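Long-range contacts in isomaltodextranase (PDB 5AWO), which hydrolyses alpha-1,6-glucosidic linkages in polysaccharides, removing successive isomaltose units from the non-reducing chain ends: residues 516-522 / 585-591; 546-551 / 580-586; 399-405 / 474-480; 31-37 / 307-312. The contacts are given in a common frame with arbitrary orientation. Where two conformers were deposited one is given. Residue numbers count along the deposited sequence, not the author numbering.

Contact 1: 516-522 / 585-591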
loop_
_atom_site.group_PDB
_atom_site.type_symbol
_atom_site.label_atom_id
_atom_site.label_comp_id
_atom_site.label_asym_id
_atom_site.label_seq_id
_atom_site.Cartn_x
_atom_site.Cartn_y
_atom_site.Cartn_z
ATOM N N VAL A 516 3.754 2.136 16.719
ATOM C CA VAL A 516 2.525 2.693 16.141
ATOM C C VAL A 516 2.856 4.038 15.552
ATOM O O VAL A 516 3.578 4.845 16.156
ATOM C CB VAL A 516 1.405 2.863 17.181
ATOM C CG1 VAL A 516 0.145 3.451 16.552
ATOM C CG2 VAL A 516 1.090 1.538 17.836
ATOM N N THR A 517 2.353 4.295 14.348
ATOM C CA THR A 517 2.584 5.555 13.659
ATOM C C THR A 517 1.275 6.261 13.356
ATOM O O THR A 517 0.330 5.660 12.801
ATOM C CB THR A 517 3.387 5.363 12.351
ATOM O OG1 THR A 517 4.683 4.815 12.667
ATOM C CG2 THR A 517 3.546 6.630 11.570
ATOM N N PHE A 518 1.246 7.542 13.697
ATOM C CA PHE A 518 0.116 8.444 13.473
ATOM C C PHE A 518 0.558 9.550 12.540
ATOM O O PHE A 518 1.665 10.090 12.672
ATOM C CB PHE A 518 -0.343 9.113 14.781
ATOM C CG PHE A 518 -0.750 8.160 15.857
ATOM C CD1 PHE A 518 -2.070 7.744 15.984
ATOM C CD2 PHE A 518 0.180 7.723 16.795
ATOM C CE1 PHE A 518 -2.461 6.897 16.996
ATOM C CE2 PHE A 518 -0.201 6.870 17.804
ATOM C CZ PHE A 518 -1.516 6.448 17.917
ATOM N N ALA A 519 -0.311 9.936 11.610
ATOM C CA ALA A 519 -0.096 11.122 10.824
ATOM C C ALA A 519 -0.900 12.248 11.417
ATOM O O ALA A 519 -2.082 12.107 11.652
ATOM C CB ALA A 519 -0.521 10.898 9.385
ATOM N N VAL A 520 -0.252 13.387 11.634
ATOM C CA VAL A 520 -0.917 14.523 12.257
ATOM C C VAL A 520 -0.599 15.779 11.447
ATOM O O VAL A 520 0.520 15.959 10.983
ATOM C CB VAL A 520 -0.488 14.707 13.744
ATOM C CG1 VAL A 520 -0.630 13.421 14.529
ATOM C CG2 VAL A 520 0.925 15.223 13.851
ATOM N N GLN A 521 -1.606 16.629 11.282
ATOM C CA GLN A 521 -1.465 17.883 10.543
ATOM C C GLN A 521 -1.673 19.037 11.536
ATOM O O GLN A 521 -2.650 19.032 12.283
ATOM C CB GLN A 521 -2.491 17.940 9.406
ATOM C CG GLN A 521 -2.218 18.982 8.321
ATOM C CD GLN A 521 -1.321 18.492 7.189
ATOM O OE1 GLN A 521 -0.963 17.323 7.130
ATOM N NE2 GLN A 521 -0.943 19.401 6.294
ATOM N N VAL A 522 -0.716 19.969 11.574
ATOM C CA VAL A 522 -0.815 21.190 12.413
ATOM C C VAL A 522 -0.478 22.442 11.590
ATOM O O VAL A 522 0.166 22.350 10.555
ATOM C CB VAL A 522 0.110 21.146 13.665
ATOM C CG1 VAL A 522 -0.384 20.124 14.676
ATOM C CG2 VAL A 522 1.541 20.867 13.274
ATOM N N GLY A 585 1.797 21.535 9.082
ATOM C CA GLY A 585 1.493 20.555 8.057
ATOM C C GLY A 585 1.720 19.176 8.613
ATOM O O GLY A 585 1.422 18.930 9.770
ATOM N N LEU A 586 2.267 18.294 7.776
ATOM C CA LEU A 586 2.239 16.862 8.039
ATOM C C LEU A 586 3.411 16.419 8.902
ATOM O O LEU A 586 4.561 16.634 8.541
ATOM C CB LEU A 586 2.280 16.079 6.719
ATOM C CG LEU A 586 2.334 14.543 6.849
ATOM C CD1 LEU A 586 1.100 13.949 7.518
ATOM C CD2 LEU A 586 2.535 13.949 5.461
ATOM N N ASN A 587 3.083 15.747 9.997
ATOM C CA ASN A 587 4.079 15.123 10.849
ATOM C C ASN A 587 3.706 13.668 11.041
ATOM O O ASN A 587 2.519 13.348 11.178
ATOM C CB ASN A 587 4.128 15.804 12.237
ATOM C CG ASN A 587 4.527 17.262 12.158
ATOM O OD1 ASN A 587 5.727 17.607 12.203
ATOM N ND2 ASN A 587 3.531 18.122 11.988
ATOM N N LEU A 588 4.710 12.804 11.092
ATOM C CA LEU A 588 4.506 11.424 11.501
ATOM C C LEU A 588 4.964 11.263 12.938
ATOM O O LEU A 588 6.156 11.475 13.230
ATOM C CB LEU A 588 5.265 10.459 10.589
ATOM C CG LEU A 588 4.777 10.326 9.137
ATOM C CD1 LEU A 588 3.288 9.999 9.088
ATOM C CD2 LEU A 588 5.064 11.545 8.281
ATOM N N VAL A 589 4.038 10.929 13.820
ATOM C CA VAL A 589 4.342 10.741 15.237
ATOM C C VAL A 589 4.331 9.249 15.468
ATOM O O VAL A 589 3.282 8.595 15.331
ATOM C CB VAL A 589 3.327 11.475 16.141
ATOM C CG1 VAL A 589 3.624 11.210 17.610
ATOM C CG2 VAL A 589 3.362 12.973 15.868
ATOM N N THR A 590 5.502 8.711 15.790
ATOM C CA THR A 590 5.705 7.294 16.016
ATOM C C THR A 590 6.090 7.036 17.469
ATOM O O THR A 590 7.004 7.688 18.003
ATOM C CB THR A 590 6.749 6.739 15.034
ATOM O OG1 THR A 590 6.212 6.852 13.695
ATOM C CG2 THR A 590 7.113 5.293 15.307
ATOM N N ILE A 591 5.396 6.085 18.069
ATOM C CA ILE A 591 5.628 5.621 19.445
ATOM C C ILE A 591 5.902 4.131 19.395
ATOM O O ILE A 591 5.120 3.385 18.806
ATOM C CB ILE A 591 4.443 5.943 20.401
ATOM C CG1 ILE A 591 4.688 5.341 21.793
ATOM C CG2 ILE A 591 3.100 5.471 19.836
ATOM C CD1 ILE A 591 3.774 5.890 22.884
#
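Gly585 opens the antiparallel ladder. Its N lies only 2.3 Å from Val522 O, a very short hydrogen bond, and its positive phi suits glycine. Leu586 follows in a non-hydrogen-bonded pair with Gln521, and its CD1 packs 3.9 Å from Ala519 CB. Asn587 N and O each bond Val520, by O and N, at 2.8 Å. The side-chain ND2 of Asn587 bonds the main-chain O of Asp583. Leu588 CD1 meets the same Ala519 CB at 3.9 Å. Val589 forms the next hydrogen-bonded pair, with Phe518, and its CG2 touches Val520 CG2 at 3.9 Å. Thr590 adds a side-chain link, OG1 to Thr517 OG1, at 2.7 Å. Ile591 closes the ladder against Val516, while its CG2 lies 4.1 Å from Phe518 CE2, at the ring edge. Val516, Phe518, Val520, Val589 and Ile591 share one face, which packs on strands 574-582 and 601-609. Leu586, Leu588 and Ala519 lie on the other. Such paired central strands, with one face in the hydrophobic core, are typical of the beta-sandwich of CBM6/CBM35 modules.

Contact 2: 546-551 / 580-586; sequences VTAEKA and ITLDAGL
Segment 546-551 is extended through Glu549, then turns at Ala551 (phi/psi -58/-31). Segment 580-586 is strand at 580-582, corners at Asp583-Ala584, and resumes as strand at Gly585-Leu586. Gly585 has positive phi (89/-141). Strands 546-549 and 580-582 belong to different sheets. They run nearly parallel, at 12°, and their axes approach to 7.6 Å. The nearest CA pairs are Ala548-Leu582 at 6.8 Å and Lys550-Leu586 at 6.6 Å.

Val546, Ala548, Ile580 and Leu582 pack between the sheets. Ile580, with both chi angles t, sends CD1 to 4.1 Å from Val546 CG1 and 4.1 Å from Ala548 CB. Leu582 (m, t) brings CD2 to 4.0 Å from Ala548 CB. Past the corner, on the outer face of the sheet, Leu586 (t, p) sets CD2 4.1 Å from Ala551 CB.

Polar links are few. A water accepts from Ala551 N at 2.7 Å and donates to Leu586 O at 2.9 Å. Lys550 NZ lies 4.4 Å from Asp583 OD2, beyond a salt bridge.

The corner at Asp583-Ala584 is characteristic of a beta arch, which carries the chain from one sheet of the carbohydrate-binding module to the other. Strand 542-549 lies between strands 555-564 and 585-592 in its sheet. Strand 574-582 pairs with strand 526-535, whose Tyr528, Ile530 and Tyr532 also line this core.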
loop_
_atom_site.group_PDB
_atom_site.type_symbol
_atom_site.label_atom_id
_atom_site.label_comp_id
_atom_site.label_asym_id
_atom_site.label_seq_id
_atom_site.Cartn_x
_atom_site.Cartn_y
_atom_site.Cartn_z
ATOM N N VAL A 546 9.412 8.015 21.586
ATOM C CA VAL A 546 8.493 8.834 20.784
ATOM C C VAL A 546 9.286 9.772 19.893
ATOM O O VAL A 546 10.194 10.471 20.362
ATOM C CB VAL A 546 7.511 9.654 21.647
ATOM C CG1 VAL A 546 6.623 10.547 20.774
ATOM C CG2 VAL A 546 6.656 8.737 22.513
ATOM N N THR A 547 8.962 9.766 18.599
ATOM C CA THR A 547 9.522 10.715 17.663
ATOM C C THR A 547 8.432 11.453 16.892
ATOM O O THR A 547 7.275 10.996 16.805
ATOM C CB THR A 547 10.465 10.057 16.631
ATOM O OG1 THR A 547 9.767 9.051 15.859
ATOM C CG2 THR A 547 11.662 9.429 17.290
ATOM N N ALA A 548 8.814 12.612 16.369
ATOM C CA ALA A 548 8.098 13.275 15.282
ATOM C C ALA A 548 9.057 13.511 14.125
ATOM O O ALA A 548 10.231 13.861 14.332
ATOM C CB ALA A 548 7.471 14.580 15.753
ATOM N N GLU A 549 8.566 13.295 12.890
ATOM C CA GLU A 549 9.358 13.384 11.685
ATOM C C GLU A 549 8.533 13.986 10.549
ATOM O O GLU A 549 7.278 13.883 10.550
ATOM C CB GLU A 549 9.815 11.989 11.230
ATOM C CG GLU A 549 10.801 11.319 12.177
ATOM C CD GLU A 549 11.209 9.913 11.756
ATOM O OE1 GLU A 549 10.617 9.366 10.786
ATOM O OE2 GLU A 549 12.119 9.330 12.386
ATOM N N LYS A 550 9.230 14.565 9.583
ATOM C CA LYS A 550 8.591 14.975 8.342
ATOM C C LYS A 550 8.356 13.716 7.522
ATOM O O LYS A 550 8.853 12.638 7.870
ATOM C CB LYS A 550 9.463 15.937 7.543
ATOM C CG LYS A 550 9.875 17.200 8.288
ATOM C CD LYS A 550 10.764 18.049 7.406
ATOM C CE LYS A 550 9.972 18.898 6.421
ATOM N NZ LYS A 550 9.229 20.012 7.078
ATOM N N ALA A 551 7.609 13.852 6.435
ATOM C CA ALA A 551 7.342 12.702 5.546
ATOM C C ALA A 551 8.626 12.084 5.002
ATOM O O ALA A 551 8.693 10.863 4.819
ATOM C CB ALA A 551 6.409 13.095 4.425
ATOM N N ILE A 580 5.334 17.857 22.530
ATOM C CA ILE A 580 5.982 17.389 21.329
ATOM C C ILE A 580 6.128 18.577 20.387
ATOM O O ILE A 580 5.201 19.379 20.256
ATOM C CB ILE A 580 5.176 16.213 20.722
ATOM C CG1 ILE A 580 5.980 15.502 19.640
ATOM C CG2 ILE A 580 3.824 16.684 20.199
ATOM C CD1 ILE A 580 5.368 14.175 19.223
ATOM N N THR A 581 7.298 18.729 19.785
ATOM C CA THR A 581 7.507 19.774 18.800
ATOM C C THR A 581 7.024 19.242 17.451
ATOM O O THR A 581 7.660 18.345 16.902
ATOM C CB THR A 581 8.975 20.301 18.767
ATOM O OG1 THR A 581 9.936 19.250 18.542
ATOM C CG2 THR A 581 9.304 20.966 20.106
ATOM N N LEU A 582 5.885 19.775 16.977
ATOM C CA LEU A 582 5.318 19.466 15.632
ATOM C C LEU A 582 5.470 20.672 14.708
ATOM O O LEU A 582 5.395 21.827 15.150
ATOM C CB LEU A 582 3.832 19.077 15.722
ATOM C CG LEU A 582 3.440 17.984 16.699
ATOM C CD1 LEU A 582 1.932 17.889 16.816
ATOM C CD2 LEU A 582 4.052 16.644 16.311
ATOM N N ASP A 583 5.698 20.414 13.422
ATOM C CA ASP A 583 5.869 21.471 12.435
ATOM C C ASP A 583 4.540 21.686 11.716
ATOM O O ASP A 583 3.643 20.857 11.832
ATOM C CB ASP A 583 7.018 21.145 11.446
ATOM C CG ASP A 583 8.425 21.414 12.026
ATOM O OD1 ASP A 583 8.518 22.019 13.106
ATOM O OD2 ASP A 583 9.476 21.055 11.393
ATOM N N ALA A 584 4.395 22.823 11.033
ATOM C CA ALA A 584 3.187 23.116 10.272
ATOM C C ALA A 584 3.013 22.016 9.231
ATOM O O ALA A 584 3.964 21.646 8.581
ATOM C CB ALA A 584 3.296 24.451 9.553
ATOM N N GLY A 585 1.797 21.535 9.082
ATOM C CA GLY A 585 1.493 20.555 8.057
ATOM C C GLY A 585 1.720 19.176 8.613
ATOM O O GLY A 585 1.422 18.930 9.770
ATOM N N LEU A 586 2.267 18.294 7.776
ATOM C CA LEU A 586 2.239 16.862 8.039
ATOM C C LEU A 586 3.411 16.419 8.902
ATOM O O LEU A 586 4.561 16.634 8.541
ATOM C CB LEU A 586 2.280 16.079 6.719
ATOM C CG LEU A 586 2.334 14.543 6.849
ATOM C CD1 LEU A 586 1.100 13.949 7.518
ATOM C CD2 LEU A 586 2.535 13.949 5.461
HETATM O O HOH W 1 6.074 16.088 6.171
#

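Contact 3: 399-405 / 474-480; sequences QLPDGSW and TRYPAAF
One glutamine carboxamide braces its own turn and holds the next domain: Gln399 NE2 donates to Gly403 O (3.2 Å) and to Arg475 O (2.9 Å). The turn belongs to a beta hairpin of the C-terminal sandwich domain, and segment 474-480 enters the carbohydrate-binding module. Leu400-Gly403 is a type I turn with a G1 bulge: Gly403 has phi/psi 93/-12, its N bonds Leu400 O at 2.9 Å, and Leu400 N bonds Ser404 O at 2.8 Å. Residues 474-477 are strand and 478-480 a 3-10 turn. The nearest CA pairs are Gln399-Phe480 at 7.2 Å and Gly403-Thr474 at 5.9 Å. Tyr476 (chi1 m) donates OH to Pro401 O at 2.7 Å. A side chain on Gly403 would strike Thr474 CG2, 3.6 Å from Gly403 CA. Trp405 (chi1 m) makes an offset edge-to-face pair with Phe480, its six-membered ring edge toward the Phe480 face, centroids 5.5 Å apart and planes at 80°, with CZ2 3.5 Å from Pro477 CD. One water joins Gln399 OE1 to Pro477 O, 2.8 Å from each.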
loop_
_atom_site.group_PDB
_atom_site.type_symbol
_atom_site.label_atom_id
_atom_site.label_comp_id
_atom_site.label_asym_id
_atom_site.label_seq_id
_atom_site.Cartn_x
_atom_site.Cartn_y
_atom_site.Cartn_z
ATOM N N GLN A 399 -8.391 7.463 9.458
ATOM C CA GLN A 399 -8.293 8.836 9.902
ATOM C C GLN A 399 -7.315 9.591 9.080
ATOM O O GLN A 399 -6.235 9.081 8.741
ATOM C CB GLN A 399 -7.855 8.878 11.363
ATOM C CG GLN A 399 -7.997 10.247 11.988
ATOM C CD GLN A 399 -7.891 10.191 13.510
ATOM O OE1 GLN A 399 -7.302 9.263 14.106
ATOM N NE2 GLN A 399 -8.514 11.178 14.154
ATOM N N LEU A 400 -7.660 10.828 8.752
ATOM C CA LEU A 400 -6.791 11.714 8.044
ATOM C C LEU A 400 -5.906 12.496 9.032
ATOM O O LEU A 400 -6.271 12.626 10.205
ATOM C CB LEU A 400 -7.597 12.691 7.178
ATOM C CG LEU A 400 -8.403 12.186 5.959
ATOM C CD1 LEU A 400 -7.505 11.340 5.083
ATOM C CD2 LEU A 400 -9.639 11.414 6.334
ATOM N N PRO A 401 -4.809 13.048 8.518
ATOM C CA PRO A 401 -3.904 13.816 9.396
ATOM C C PRO A 401 -4.584 14.952 10.147
ATOM O O PRO A 401 -4.219 15.202 11.305
ATOM C CB PRO A 401 -2.835 14.297 8.433
ATOM C CG PRO A 401 -2.774 13.227 7.375
ATOM C CD PRO A 401 -4.232 12.882 7.172
ATOM N N ASP A 402 -5.583 15.603 9.548
ATOM C CA ASP A 402 -6.304 16.683 10.251
ATOM C C ASP A 402 -7.326 16.209 11.288
ATOM O O ASP A 402 -8.054 17.034 11.884
ATOM C CB ASP A 402 -6.924 17.674 9.251
ATOM C CG ASP A 402 -8.126 17.114 8.500
ATOM O OD1 ASP A 402 -8.563 15.988 8.797
ATOM O OD2 ASP A 402 -8.632 17.837 7.627
ATOM N N GLY A 403 -7.421 14.896 11.511
ATOM C CA GLY A 403 -8.304 14.329 12.482
ATOM C C GLY A 403 -9.685 13.899 11.967
ATOM O O GLY A 403 -10.422 13.226 12.678
ATOM N N SER A 404 -10.026 14.313 10.748
ATOM C CA SER A 404 -11.266 13.843 10.120
ATOM C C SER A 404 -11.098 12.388 9.691
ATOM O O SER A 404 -10.007 11.849 9.769
ATOM C CB SER A 404 -11.657 14.710 8.936
ATOM O OG SER A 404 -10.713 14.693 7.890
ATOM N N TRP A 405 -12.191 11.789 9.232
ATOM C CA TRP A 405 -12.207 10.376 8.878
ATOM C C TRP A 405 -12.887 10.135 7.543
ATOM O O TRP A 405 -13.791 10.870 7.131
ATOM C CB TRP A 405 -13.001 9.603 9.913
ATOM C CG TRP A 405 -12.385 9.587 11.306
ATOM C CD1 TRP A 405 -12.272 10.644 12.190
ATOM C CD2 TRP A 405 -11.807 8.452 11.959
ATOM N NE1 TRP A 405 -11.652 10.209 13.337
ATOM C CE2 TRP A 405 -11.349 8.880 13.219
ATOM C CE3 TRP A 405 -11.602 7.109 11.591
ATOM C CZ2 TRP A 405 -10.729 8.016 14.119
ATOM C CZ3 TRP A 405 -10.984 6.249 12.506
ATOM C CH2 TRP A 405 -10.556 6.711 13.745
ATOM N N THR A 474 -7.542 17.017 19.202
ATOM C CA THR A 474 -7.723 16.001 18.157
ATOM C C THR A 474 -7.314 14.635 18.706
ATOM O O THR A 474 -6.146 14.451 19.079
ATOM C CB THR A 474 -6.857 16.325 16.943
ATOM O OG1 THR A 474 -7.034 17.698 16.566
ATOM C CG2 THR A 474 -7.224 15.421 15.761
ATOM N N ARG A 475 -8.255 13.685 18.720
ATOM C CA ARG A 475 -7.975 12.311 19.147
ATOM C C ARG A 475 -7.702 11.378 17.944
ATOM O O ARG A 475 -8.505 11.317 17.014
ATOM C CB ARG A 475 -9.121 11.727 19.973
ATOM C CG ARG A 475 -8.887 10.301 20.450
ATOM C CD ARG A 475 -10.006 9.715 21.243
ATOM N NE ARG A 475 -10.190 10.422 22.523
ATOM C CZ ARG A 475 -11.099 10.096 23.436
ATOM N NH1 ARG A 475 -11.956 9.088 23.259
ATOM N NH2 ARG A 475 -11.180 10.826 24.560
ATOM N N TYR A 476 -6.615 10.621 18.054
ATOM C CA TYR A 476 -6.204 9.579 17.102
ATOM C C TYR A 476 -6.223 8.216 17.780
ATOM O O TYR A 476 -5.308 7.883 18.528
ATOM C CB TYR A 476 -4.807 9.869 16.583
ATOM C CG TYR A 476 -4.689 11.195 15.913
ATOM C CD1 TYR A 476 -4.511 12.358 16.658
ATOM C CD2 TYR A 476 -4.805 11.321 14.525
ATOM C CE1 TYR A 476 -4.400 13.587 16.038
ATOM C CE2 TYR A 476 -4.693 12.545 13.894
ATOM C CZ TYR A 476 -4.513 13.691 14.651
ATOM O OH TYR A 476 -4.401 14.899 13.995
ATOM N N PRO A 477 -7.256 7.391 17.515
ATOM C CA PRO A 477 -7.313 6.041 18.045
ATOM C C PRO A 477 -6.209 5.127 17.508
ATOM O O PRO A 477 -5.964 5.084 16.306
ATOM C CB PRO A 477 -8.681 5.542 17.580
ATOM C CG PRO A 477 -9.484 6.792 17.437
ATOM C CD PRO A 477 -8.522 7.736 16.830
ATOM N N ALA A 478 -5.528 4.404 18.389
ATOM C CA ALA A 478 -4.395 3.582 17.965
ATOM C C ALA A 478 -4.842 2.396 17.117
ATOM O O ALA A 478 -4.086 1.942 16.243
ATOM C CB ALA A 478 -3.612 3.088 19.186
ATOM N N ALA A 479 -6.057 1.911 17.354
ATOM C CA ALA A 479 -6.573 0.722 16.653
ATOM C C ALA A 479 -6.831 0.992 15.169
ATOM O O ALA A 479 -6.996 0.033 14.418
ATOM C CB ALA A 479 -7.823 0.185 17.314
ATOM N N PHE A 480 -6.871 2.260 14.779
ATOM C CA PHE A 480 -7.015 2.631 13.362
ATOM C C PHE A 480 -5.765 3.225 12.746
ATOM O O PHE A 480 -5.795 3.645 11.607
ATOM C CB PHE A 480 -8.228 3.556 13.186
ATOM C CG PHE A 480 -9.524 2.817 13.207
ATOM C CD1 PHE A 480 -9.980 2.202 12.046
ATOM C CD2 PHE A 480 -10.275 2.680 14.364
ATOM C CE1 PHE A 480 -11.142 1.476 12.028
ATOM C CE2 PHE A 480 -11.455 1.957 14.346
ATOM C CZ PHE A 480 -11.878 1.339 13.186
HETATM O O HOH W 2 -6.035 5.949 10.110
HETATM O O HOH W 3 -5.653 7.051 14.270
HETATM O O HOH W 4 -10.992 12.099 15.657
#

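Contact 4: 31-37 / 307-312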
loop_
_atom_site.group_PDB
_atom_site.type_symbol
_atom_site.label_atom_id
_atom_site.label_comp_id
_atom_site.label_asym_id
_atom_site.label_seq_id
_atom_site.Cartn_x
_atom_site.Cartn_y
_atom_site.Cartn_z
ATOM N N PHE A 31 6.928 7.568 -0.099
ATOM C CA PHE A 31 5.659 7.163 -0.709
ATOM C C PHE A 31 4.678 6.603 0.311
ATOM O O PHE A 31 3.516 7.053 0.374
ATOM C CB PHE A 31 5.902 6.137 -1.806
ATOM C CG PHE A 31 6.618 6.704 -2.991
ATOM C CD1 PHE A 31 5.943 7.432 -3.964
ATOM C CD2 PHE A 31 7.979 6.504 -3.132
ATOM C CE1 PHE A 31 6.625 7.968 -5.040
ATOM C CE2 PHE A 31 8.651 7.024 -4.208
ATOM C CZ PHE A 31 7.979 7.754 -5.161
ATOM N N THR A 32 5.089 5.644 1.115
ATOM C CA THR A 32 4.163 5.081 2.077
ATOM C C THR A 32 3.921 6.011 3.260
ATOM O O THR A 32 2.893 5.924 3.927
ATOM C CB THR A 32 4.606 3.719 2.612
ATOM O OG1 THR A 32 5.877 3.857 3.268
ATOM C CG2 THR A 32 4.685 2.683 1.493
ATOM N N ARG A 33 4.887 6.886 3.561
ATOM C CA ARG A 33 4.688 7.835 4.650
ATOM C C ARG A 33 3.779 8.997 4.315
ATOM O O ARG A 33 3.171 9.586 5.208
ATOM C CB ARG A 33 6.061 8.358 5.092
ATOM C CG ARG A 33 6.947 7.285 5.685
ATOM C CD ARG A 33 8.390 7.759 5.885
ATOM N NE ARG A 33 8.459 8.894 6.805
ATOM C CZ ARG A 33 8.474 8.779 8.128
ATOM N NH1 ARG A 33 8.437 7.603 8.738
ATOM N NH2 ARG A 33 8.478 9.879 8.865
ATOM N N SER A 34 3.696 9.350 3.029
ATOM C CA SER A 34 2.994 10.565 2.610
ATOM C C SER A 34 1.503 10.384 2.355
ATOM O O SER A 34 0.802 11.390 2.218
ATOM C CB SER A 34 3.619 11.191 1.351
ATOM O OG SER A 34 4.954 11.593 1.599
ATOM N N GLY A 35 1.014 9.157 2.298
ATOM C CA GLY A 35 -0.399 8.963 1.982
ATOM C C GLY A 35 -0.710 7.628 1.371
ATOM O O GLY A 35 -0.054 6.609 1.620
ATOM N N ALA A 36 -1.727 7.696 0.509
ATOM C CA ALA A 36 -2.305 6.539 -0.143
ATOM C C ALA A 36 -1.626 6.256 -1.471
ATOM O O ALA A 36 -0.671 6.925 -1.887
ATOM C CB ALA A 36 -3.786 6.774 -0.342
ATOM N N GLY A 37 -2.079 5.201 -2.140
ATOM C CA GLY A 37 -1.510 4.829 -3.417
ATOM C C GLY A 37 -1.716 5.888 -4.495
ATOM O O GLY A 37 -2.552 6.787 -4.365
ATOM N N GLY A 307 -0.671 1.398 6.228
ATOM C CA GLY A 307 -0.499 2.675 6.926
ATOM C C GLY A 307 0.839 3.357 6.721
ATOM O O GLY A 307 1.730 2.845 6.058
ATOM N N ARG A 308 0.971 4.532 7.311
ATOM C CA ARG A 308 2.115 5.373 7.028
ATOM C C ARG A 308 3.419 4.688 7.413
ATOM O O ARG A 308 3.609 4.300 8.576
ATOM C CB ARG A 308 2.005 6.722 7.762
ATOM C CG ARG A 308 0.742 7.523 7.452
ATOM C CD ARG A 308 0.410 7.606 5.966
ATOM N NE ARG A 308 -0.802 8.411 5.744
ATOM C CZ ARG A 308 -0.829 9.727 5.524
ATOM N NH1 ARG A 308 0.288 10.451 5.441
ATOM N NH2 ARG A 308 -1.985 10.341 5.341
ATOM N N GLY A 309 4.285 4.541 6.412
ATOM C CA GLY A 309 5.598 3.927 6.538
ATOM C C GLY A 309 5.638 2.420 6.486
ATOM O O GLY A 309 6.722 1.862 6.483
ATOM N N GLN A 310 4.467 1.771 6.410
ATOM C CA GLN A 310 4.375 0.313 6.269
ATOM C C GLN A 310 4.153 0.008 4.774
ATOM O O GLN A 310 4.920 0.488 3.969
ATOM C CB GLN A 310 3.308 -0.251 7.220
ATOM C CG GLN A 310 3.554 0.124 8.683
ATOM C CD GLN A 310 4.912 -0.361 9.188
ATOM O OE1 GLN A 310 5.284 -1.531 8.978
ATOM N NE2 GLN A 310 5.644 0.536 9.864
ATOM N N LEU A 311 3.078 -0.693 4.398
ATOM C CA LEU A 311 2.819 -0.961 2.990
ATOM C C LEU A 311 1.517 -0.287 2.538
ATOM O O LEU A 311 0.551 -0.154 3.317
ATOM C CB LEU A 311 2.708 -2.454 2.741
ATOM C CG LEU A 311 4.037 -3.201 2.645
ATOM C CD1 LEU A 311 3.810 -4.684 2.769
ATOM C CD2 LEU A 311 4.750 -2.847 1.350
ATOM N N ILE A 312 1.503 0.125 1.288
ATOM C CA ILE A 312 0.259 0.436 0.583
ATOM C C ILE A 312 -0.289 -0.849 -0.048
ATOM O O ILE A 312 0.429 -1.564 -0.749
ATOM C CB ILE A 312 0.473 1.543 -0.466
ATOM C CG1 ILE A 312 0.769 2.880 0.216
ATOM C CG2 ILE A 312 -0.757 1.697 -1.364
ATOM C CD1 ILE A 312 1.391 3.923 -0.646
HETATM O O HOH W 5 -0.918 12.909 4.400
#
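Thr32 and Ile312 bury equal surface here, and Arg308 comes next. Thr32 sits on the last turn of helix 30-34. Its O accepts from Gly309 N at 3.2 Å and meets Arg308 CA at 3.2 Å in a CA-H...O contact. Gly309 is the third residue of a type II turn, where its positive phi favours glycine. Thr32 CG2 lies 3.3 Å from Gln310 O. Ile312 opens barrel strand 312-314. Its CD1 lies 4.1 Å from Thr32 CG2 and 3.8 Å from Gly35 O, and its CG2 packs 3.8 Å from Gly37 CA. Arg308 reaches past the helix end. Its NH1 donates to Arg33 O at 3.0 Å and to a water that also bonds Ser34 O, and NH2 bonds Gly371 O. Neighbouring Phe31 touches Asp262, the probable proton donor of this TIM-barrel enzyme. Both direct hydrogen bonds use main-chain carbonyls near the helix C-terminus. The Arg308 guanidinium thus bonds main-chain oxygens, Arg33 O and Gly371 O, and a water. Its charge is set against the helix C-terminus.

From the N terminus, contact 4 closes the longest loop. It returns residues 307-312, at the start of a barrel strand, to helix 30-34 after most of the TIM barrel. Contact 3 follows in series and joins the C-terminal sandwich domain to strand 473-477 of the carbohydrate-binding module. Contact 1 then closes a loop within that module. Contact 2 nests inside it and shares Gly585 and Leu586. None cross. Cross-links tie the domains together: Arg33 of contact 4 forms a salt bridge with Glu549 and a hydrogen bond to Ala551 of contact 2. Pro401 of contact 3 packs on Arg308, and its O probably accepts from Gln521 N of contact 1.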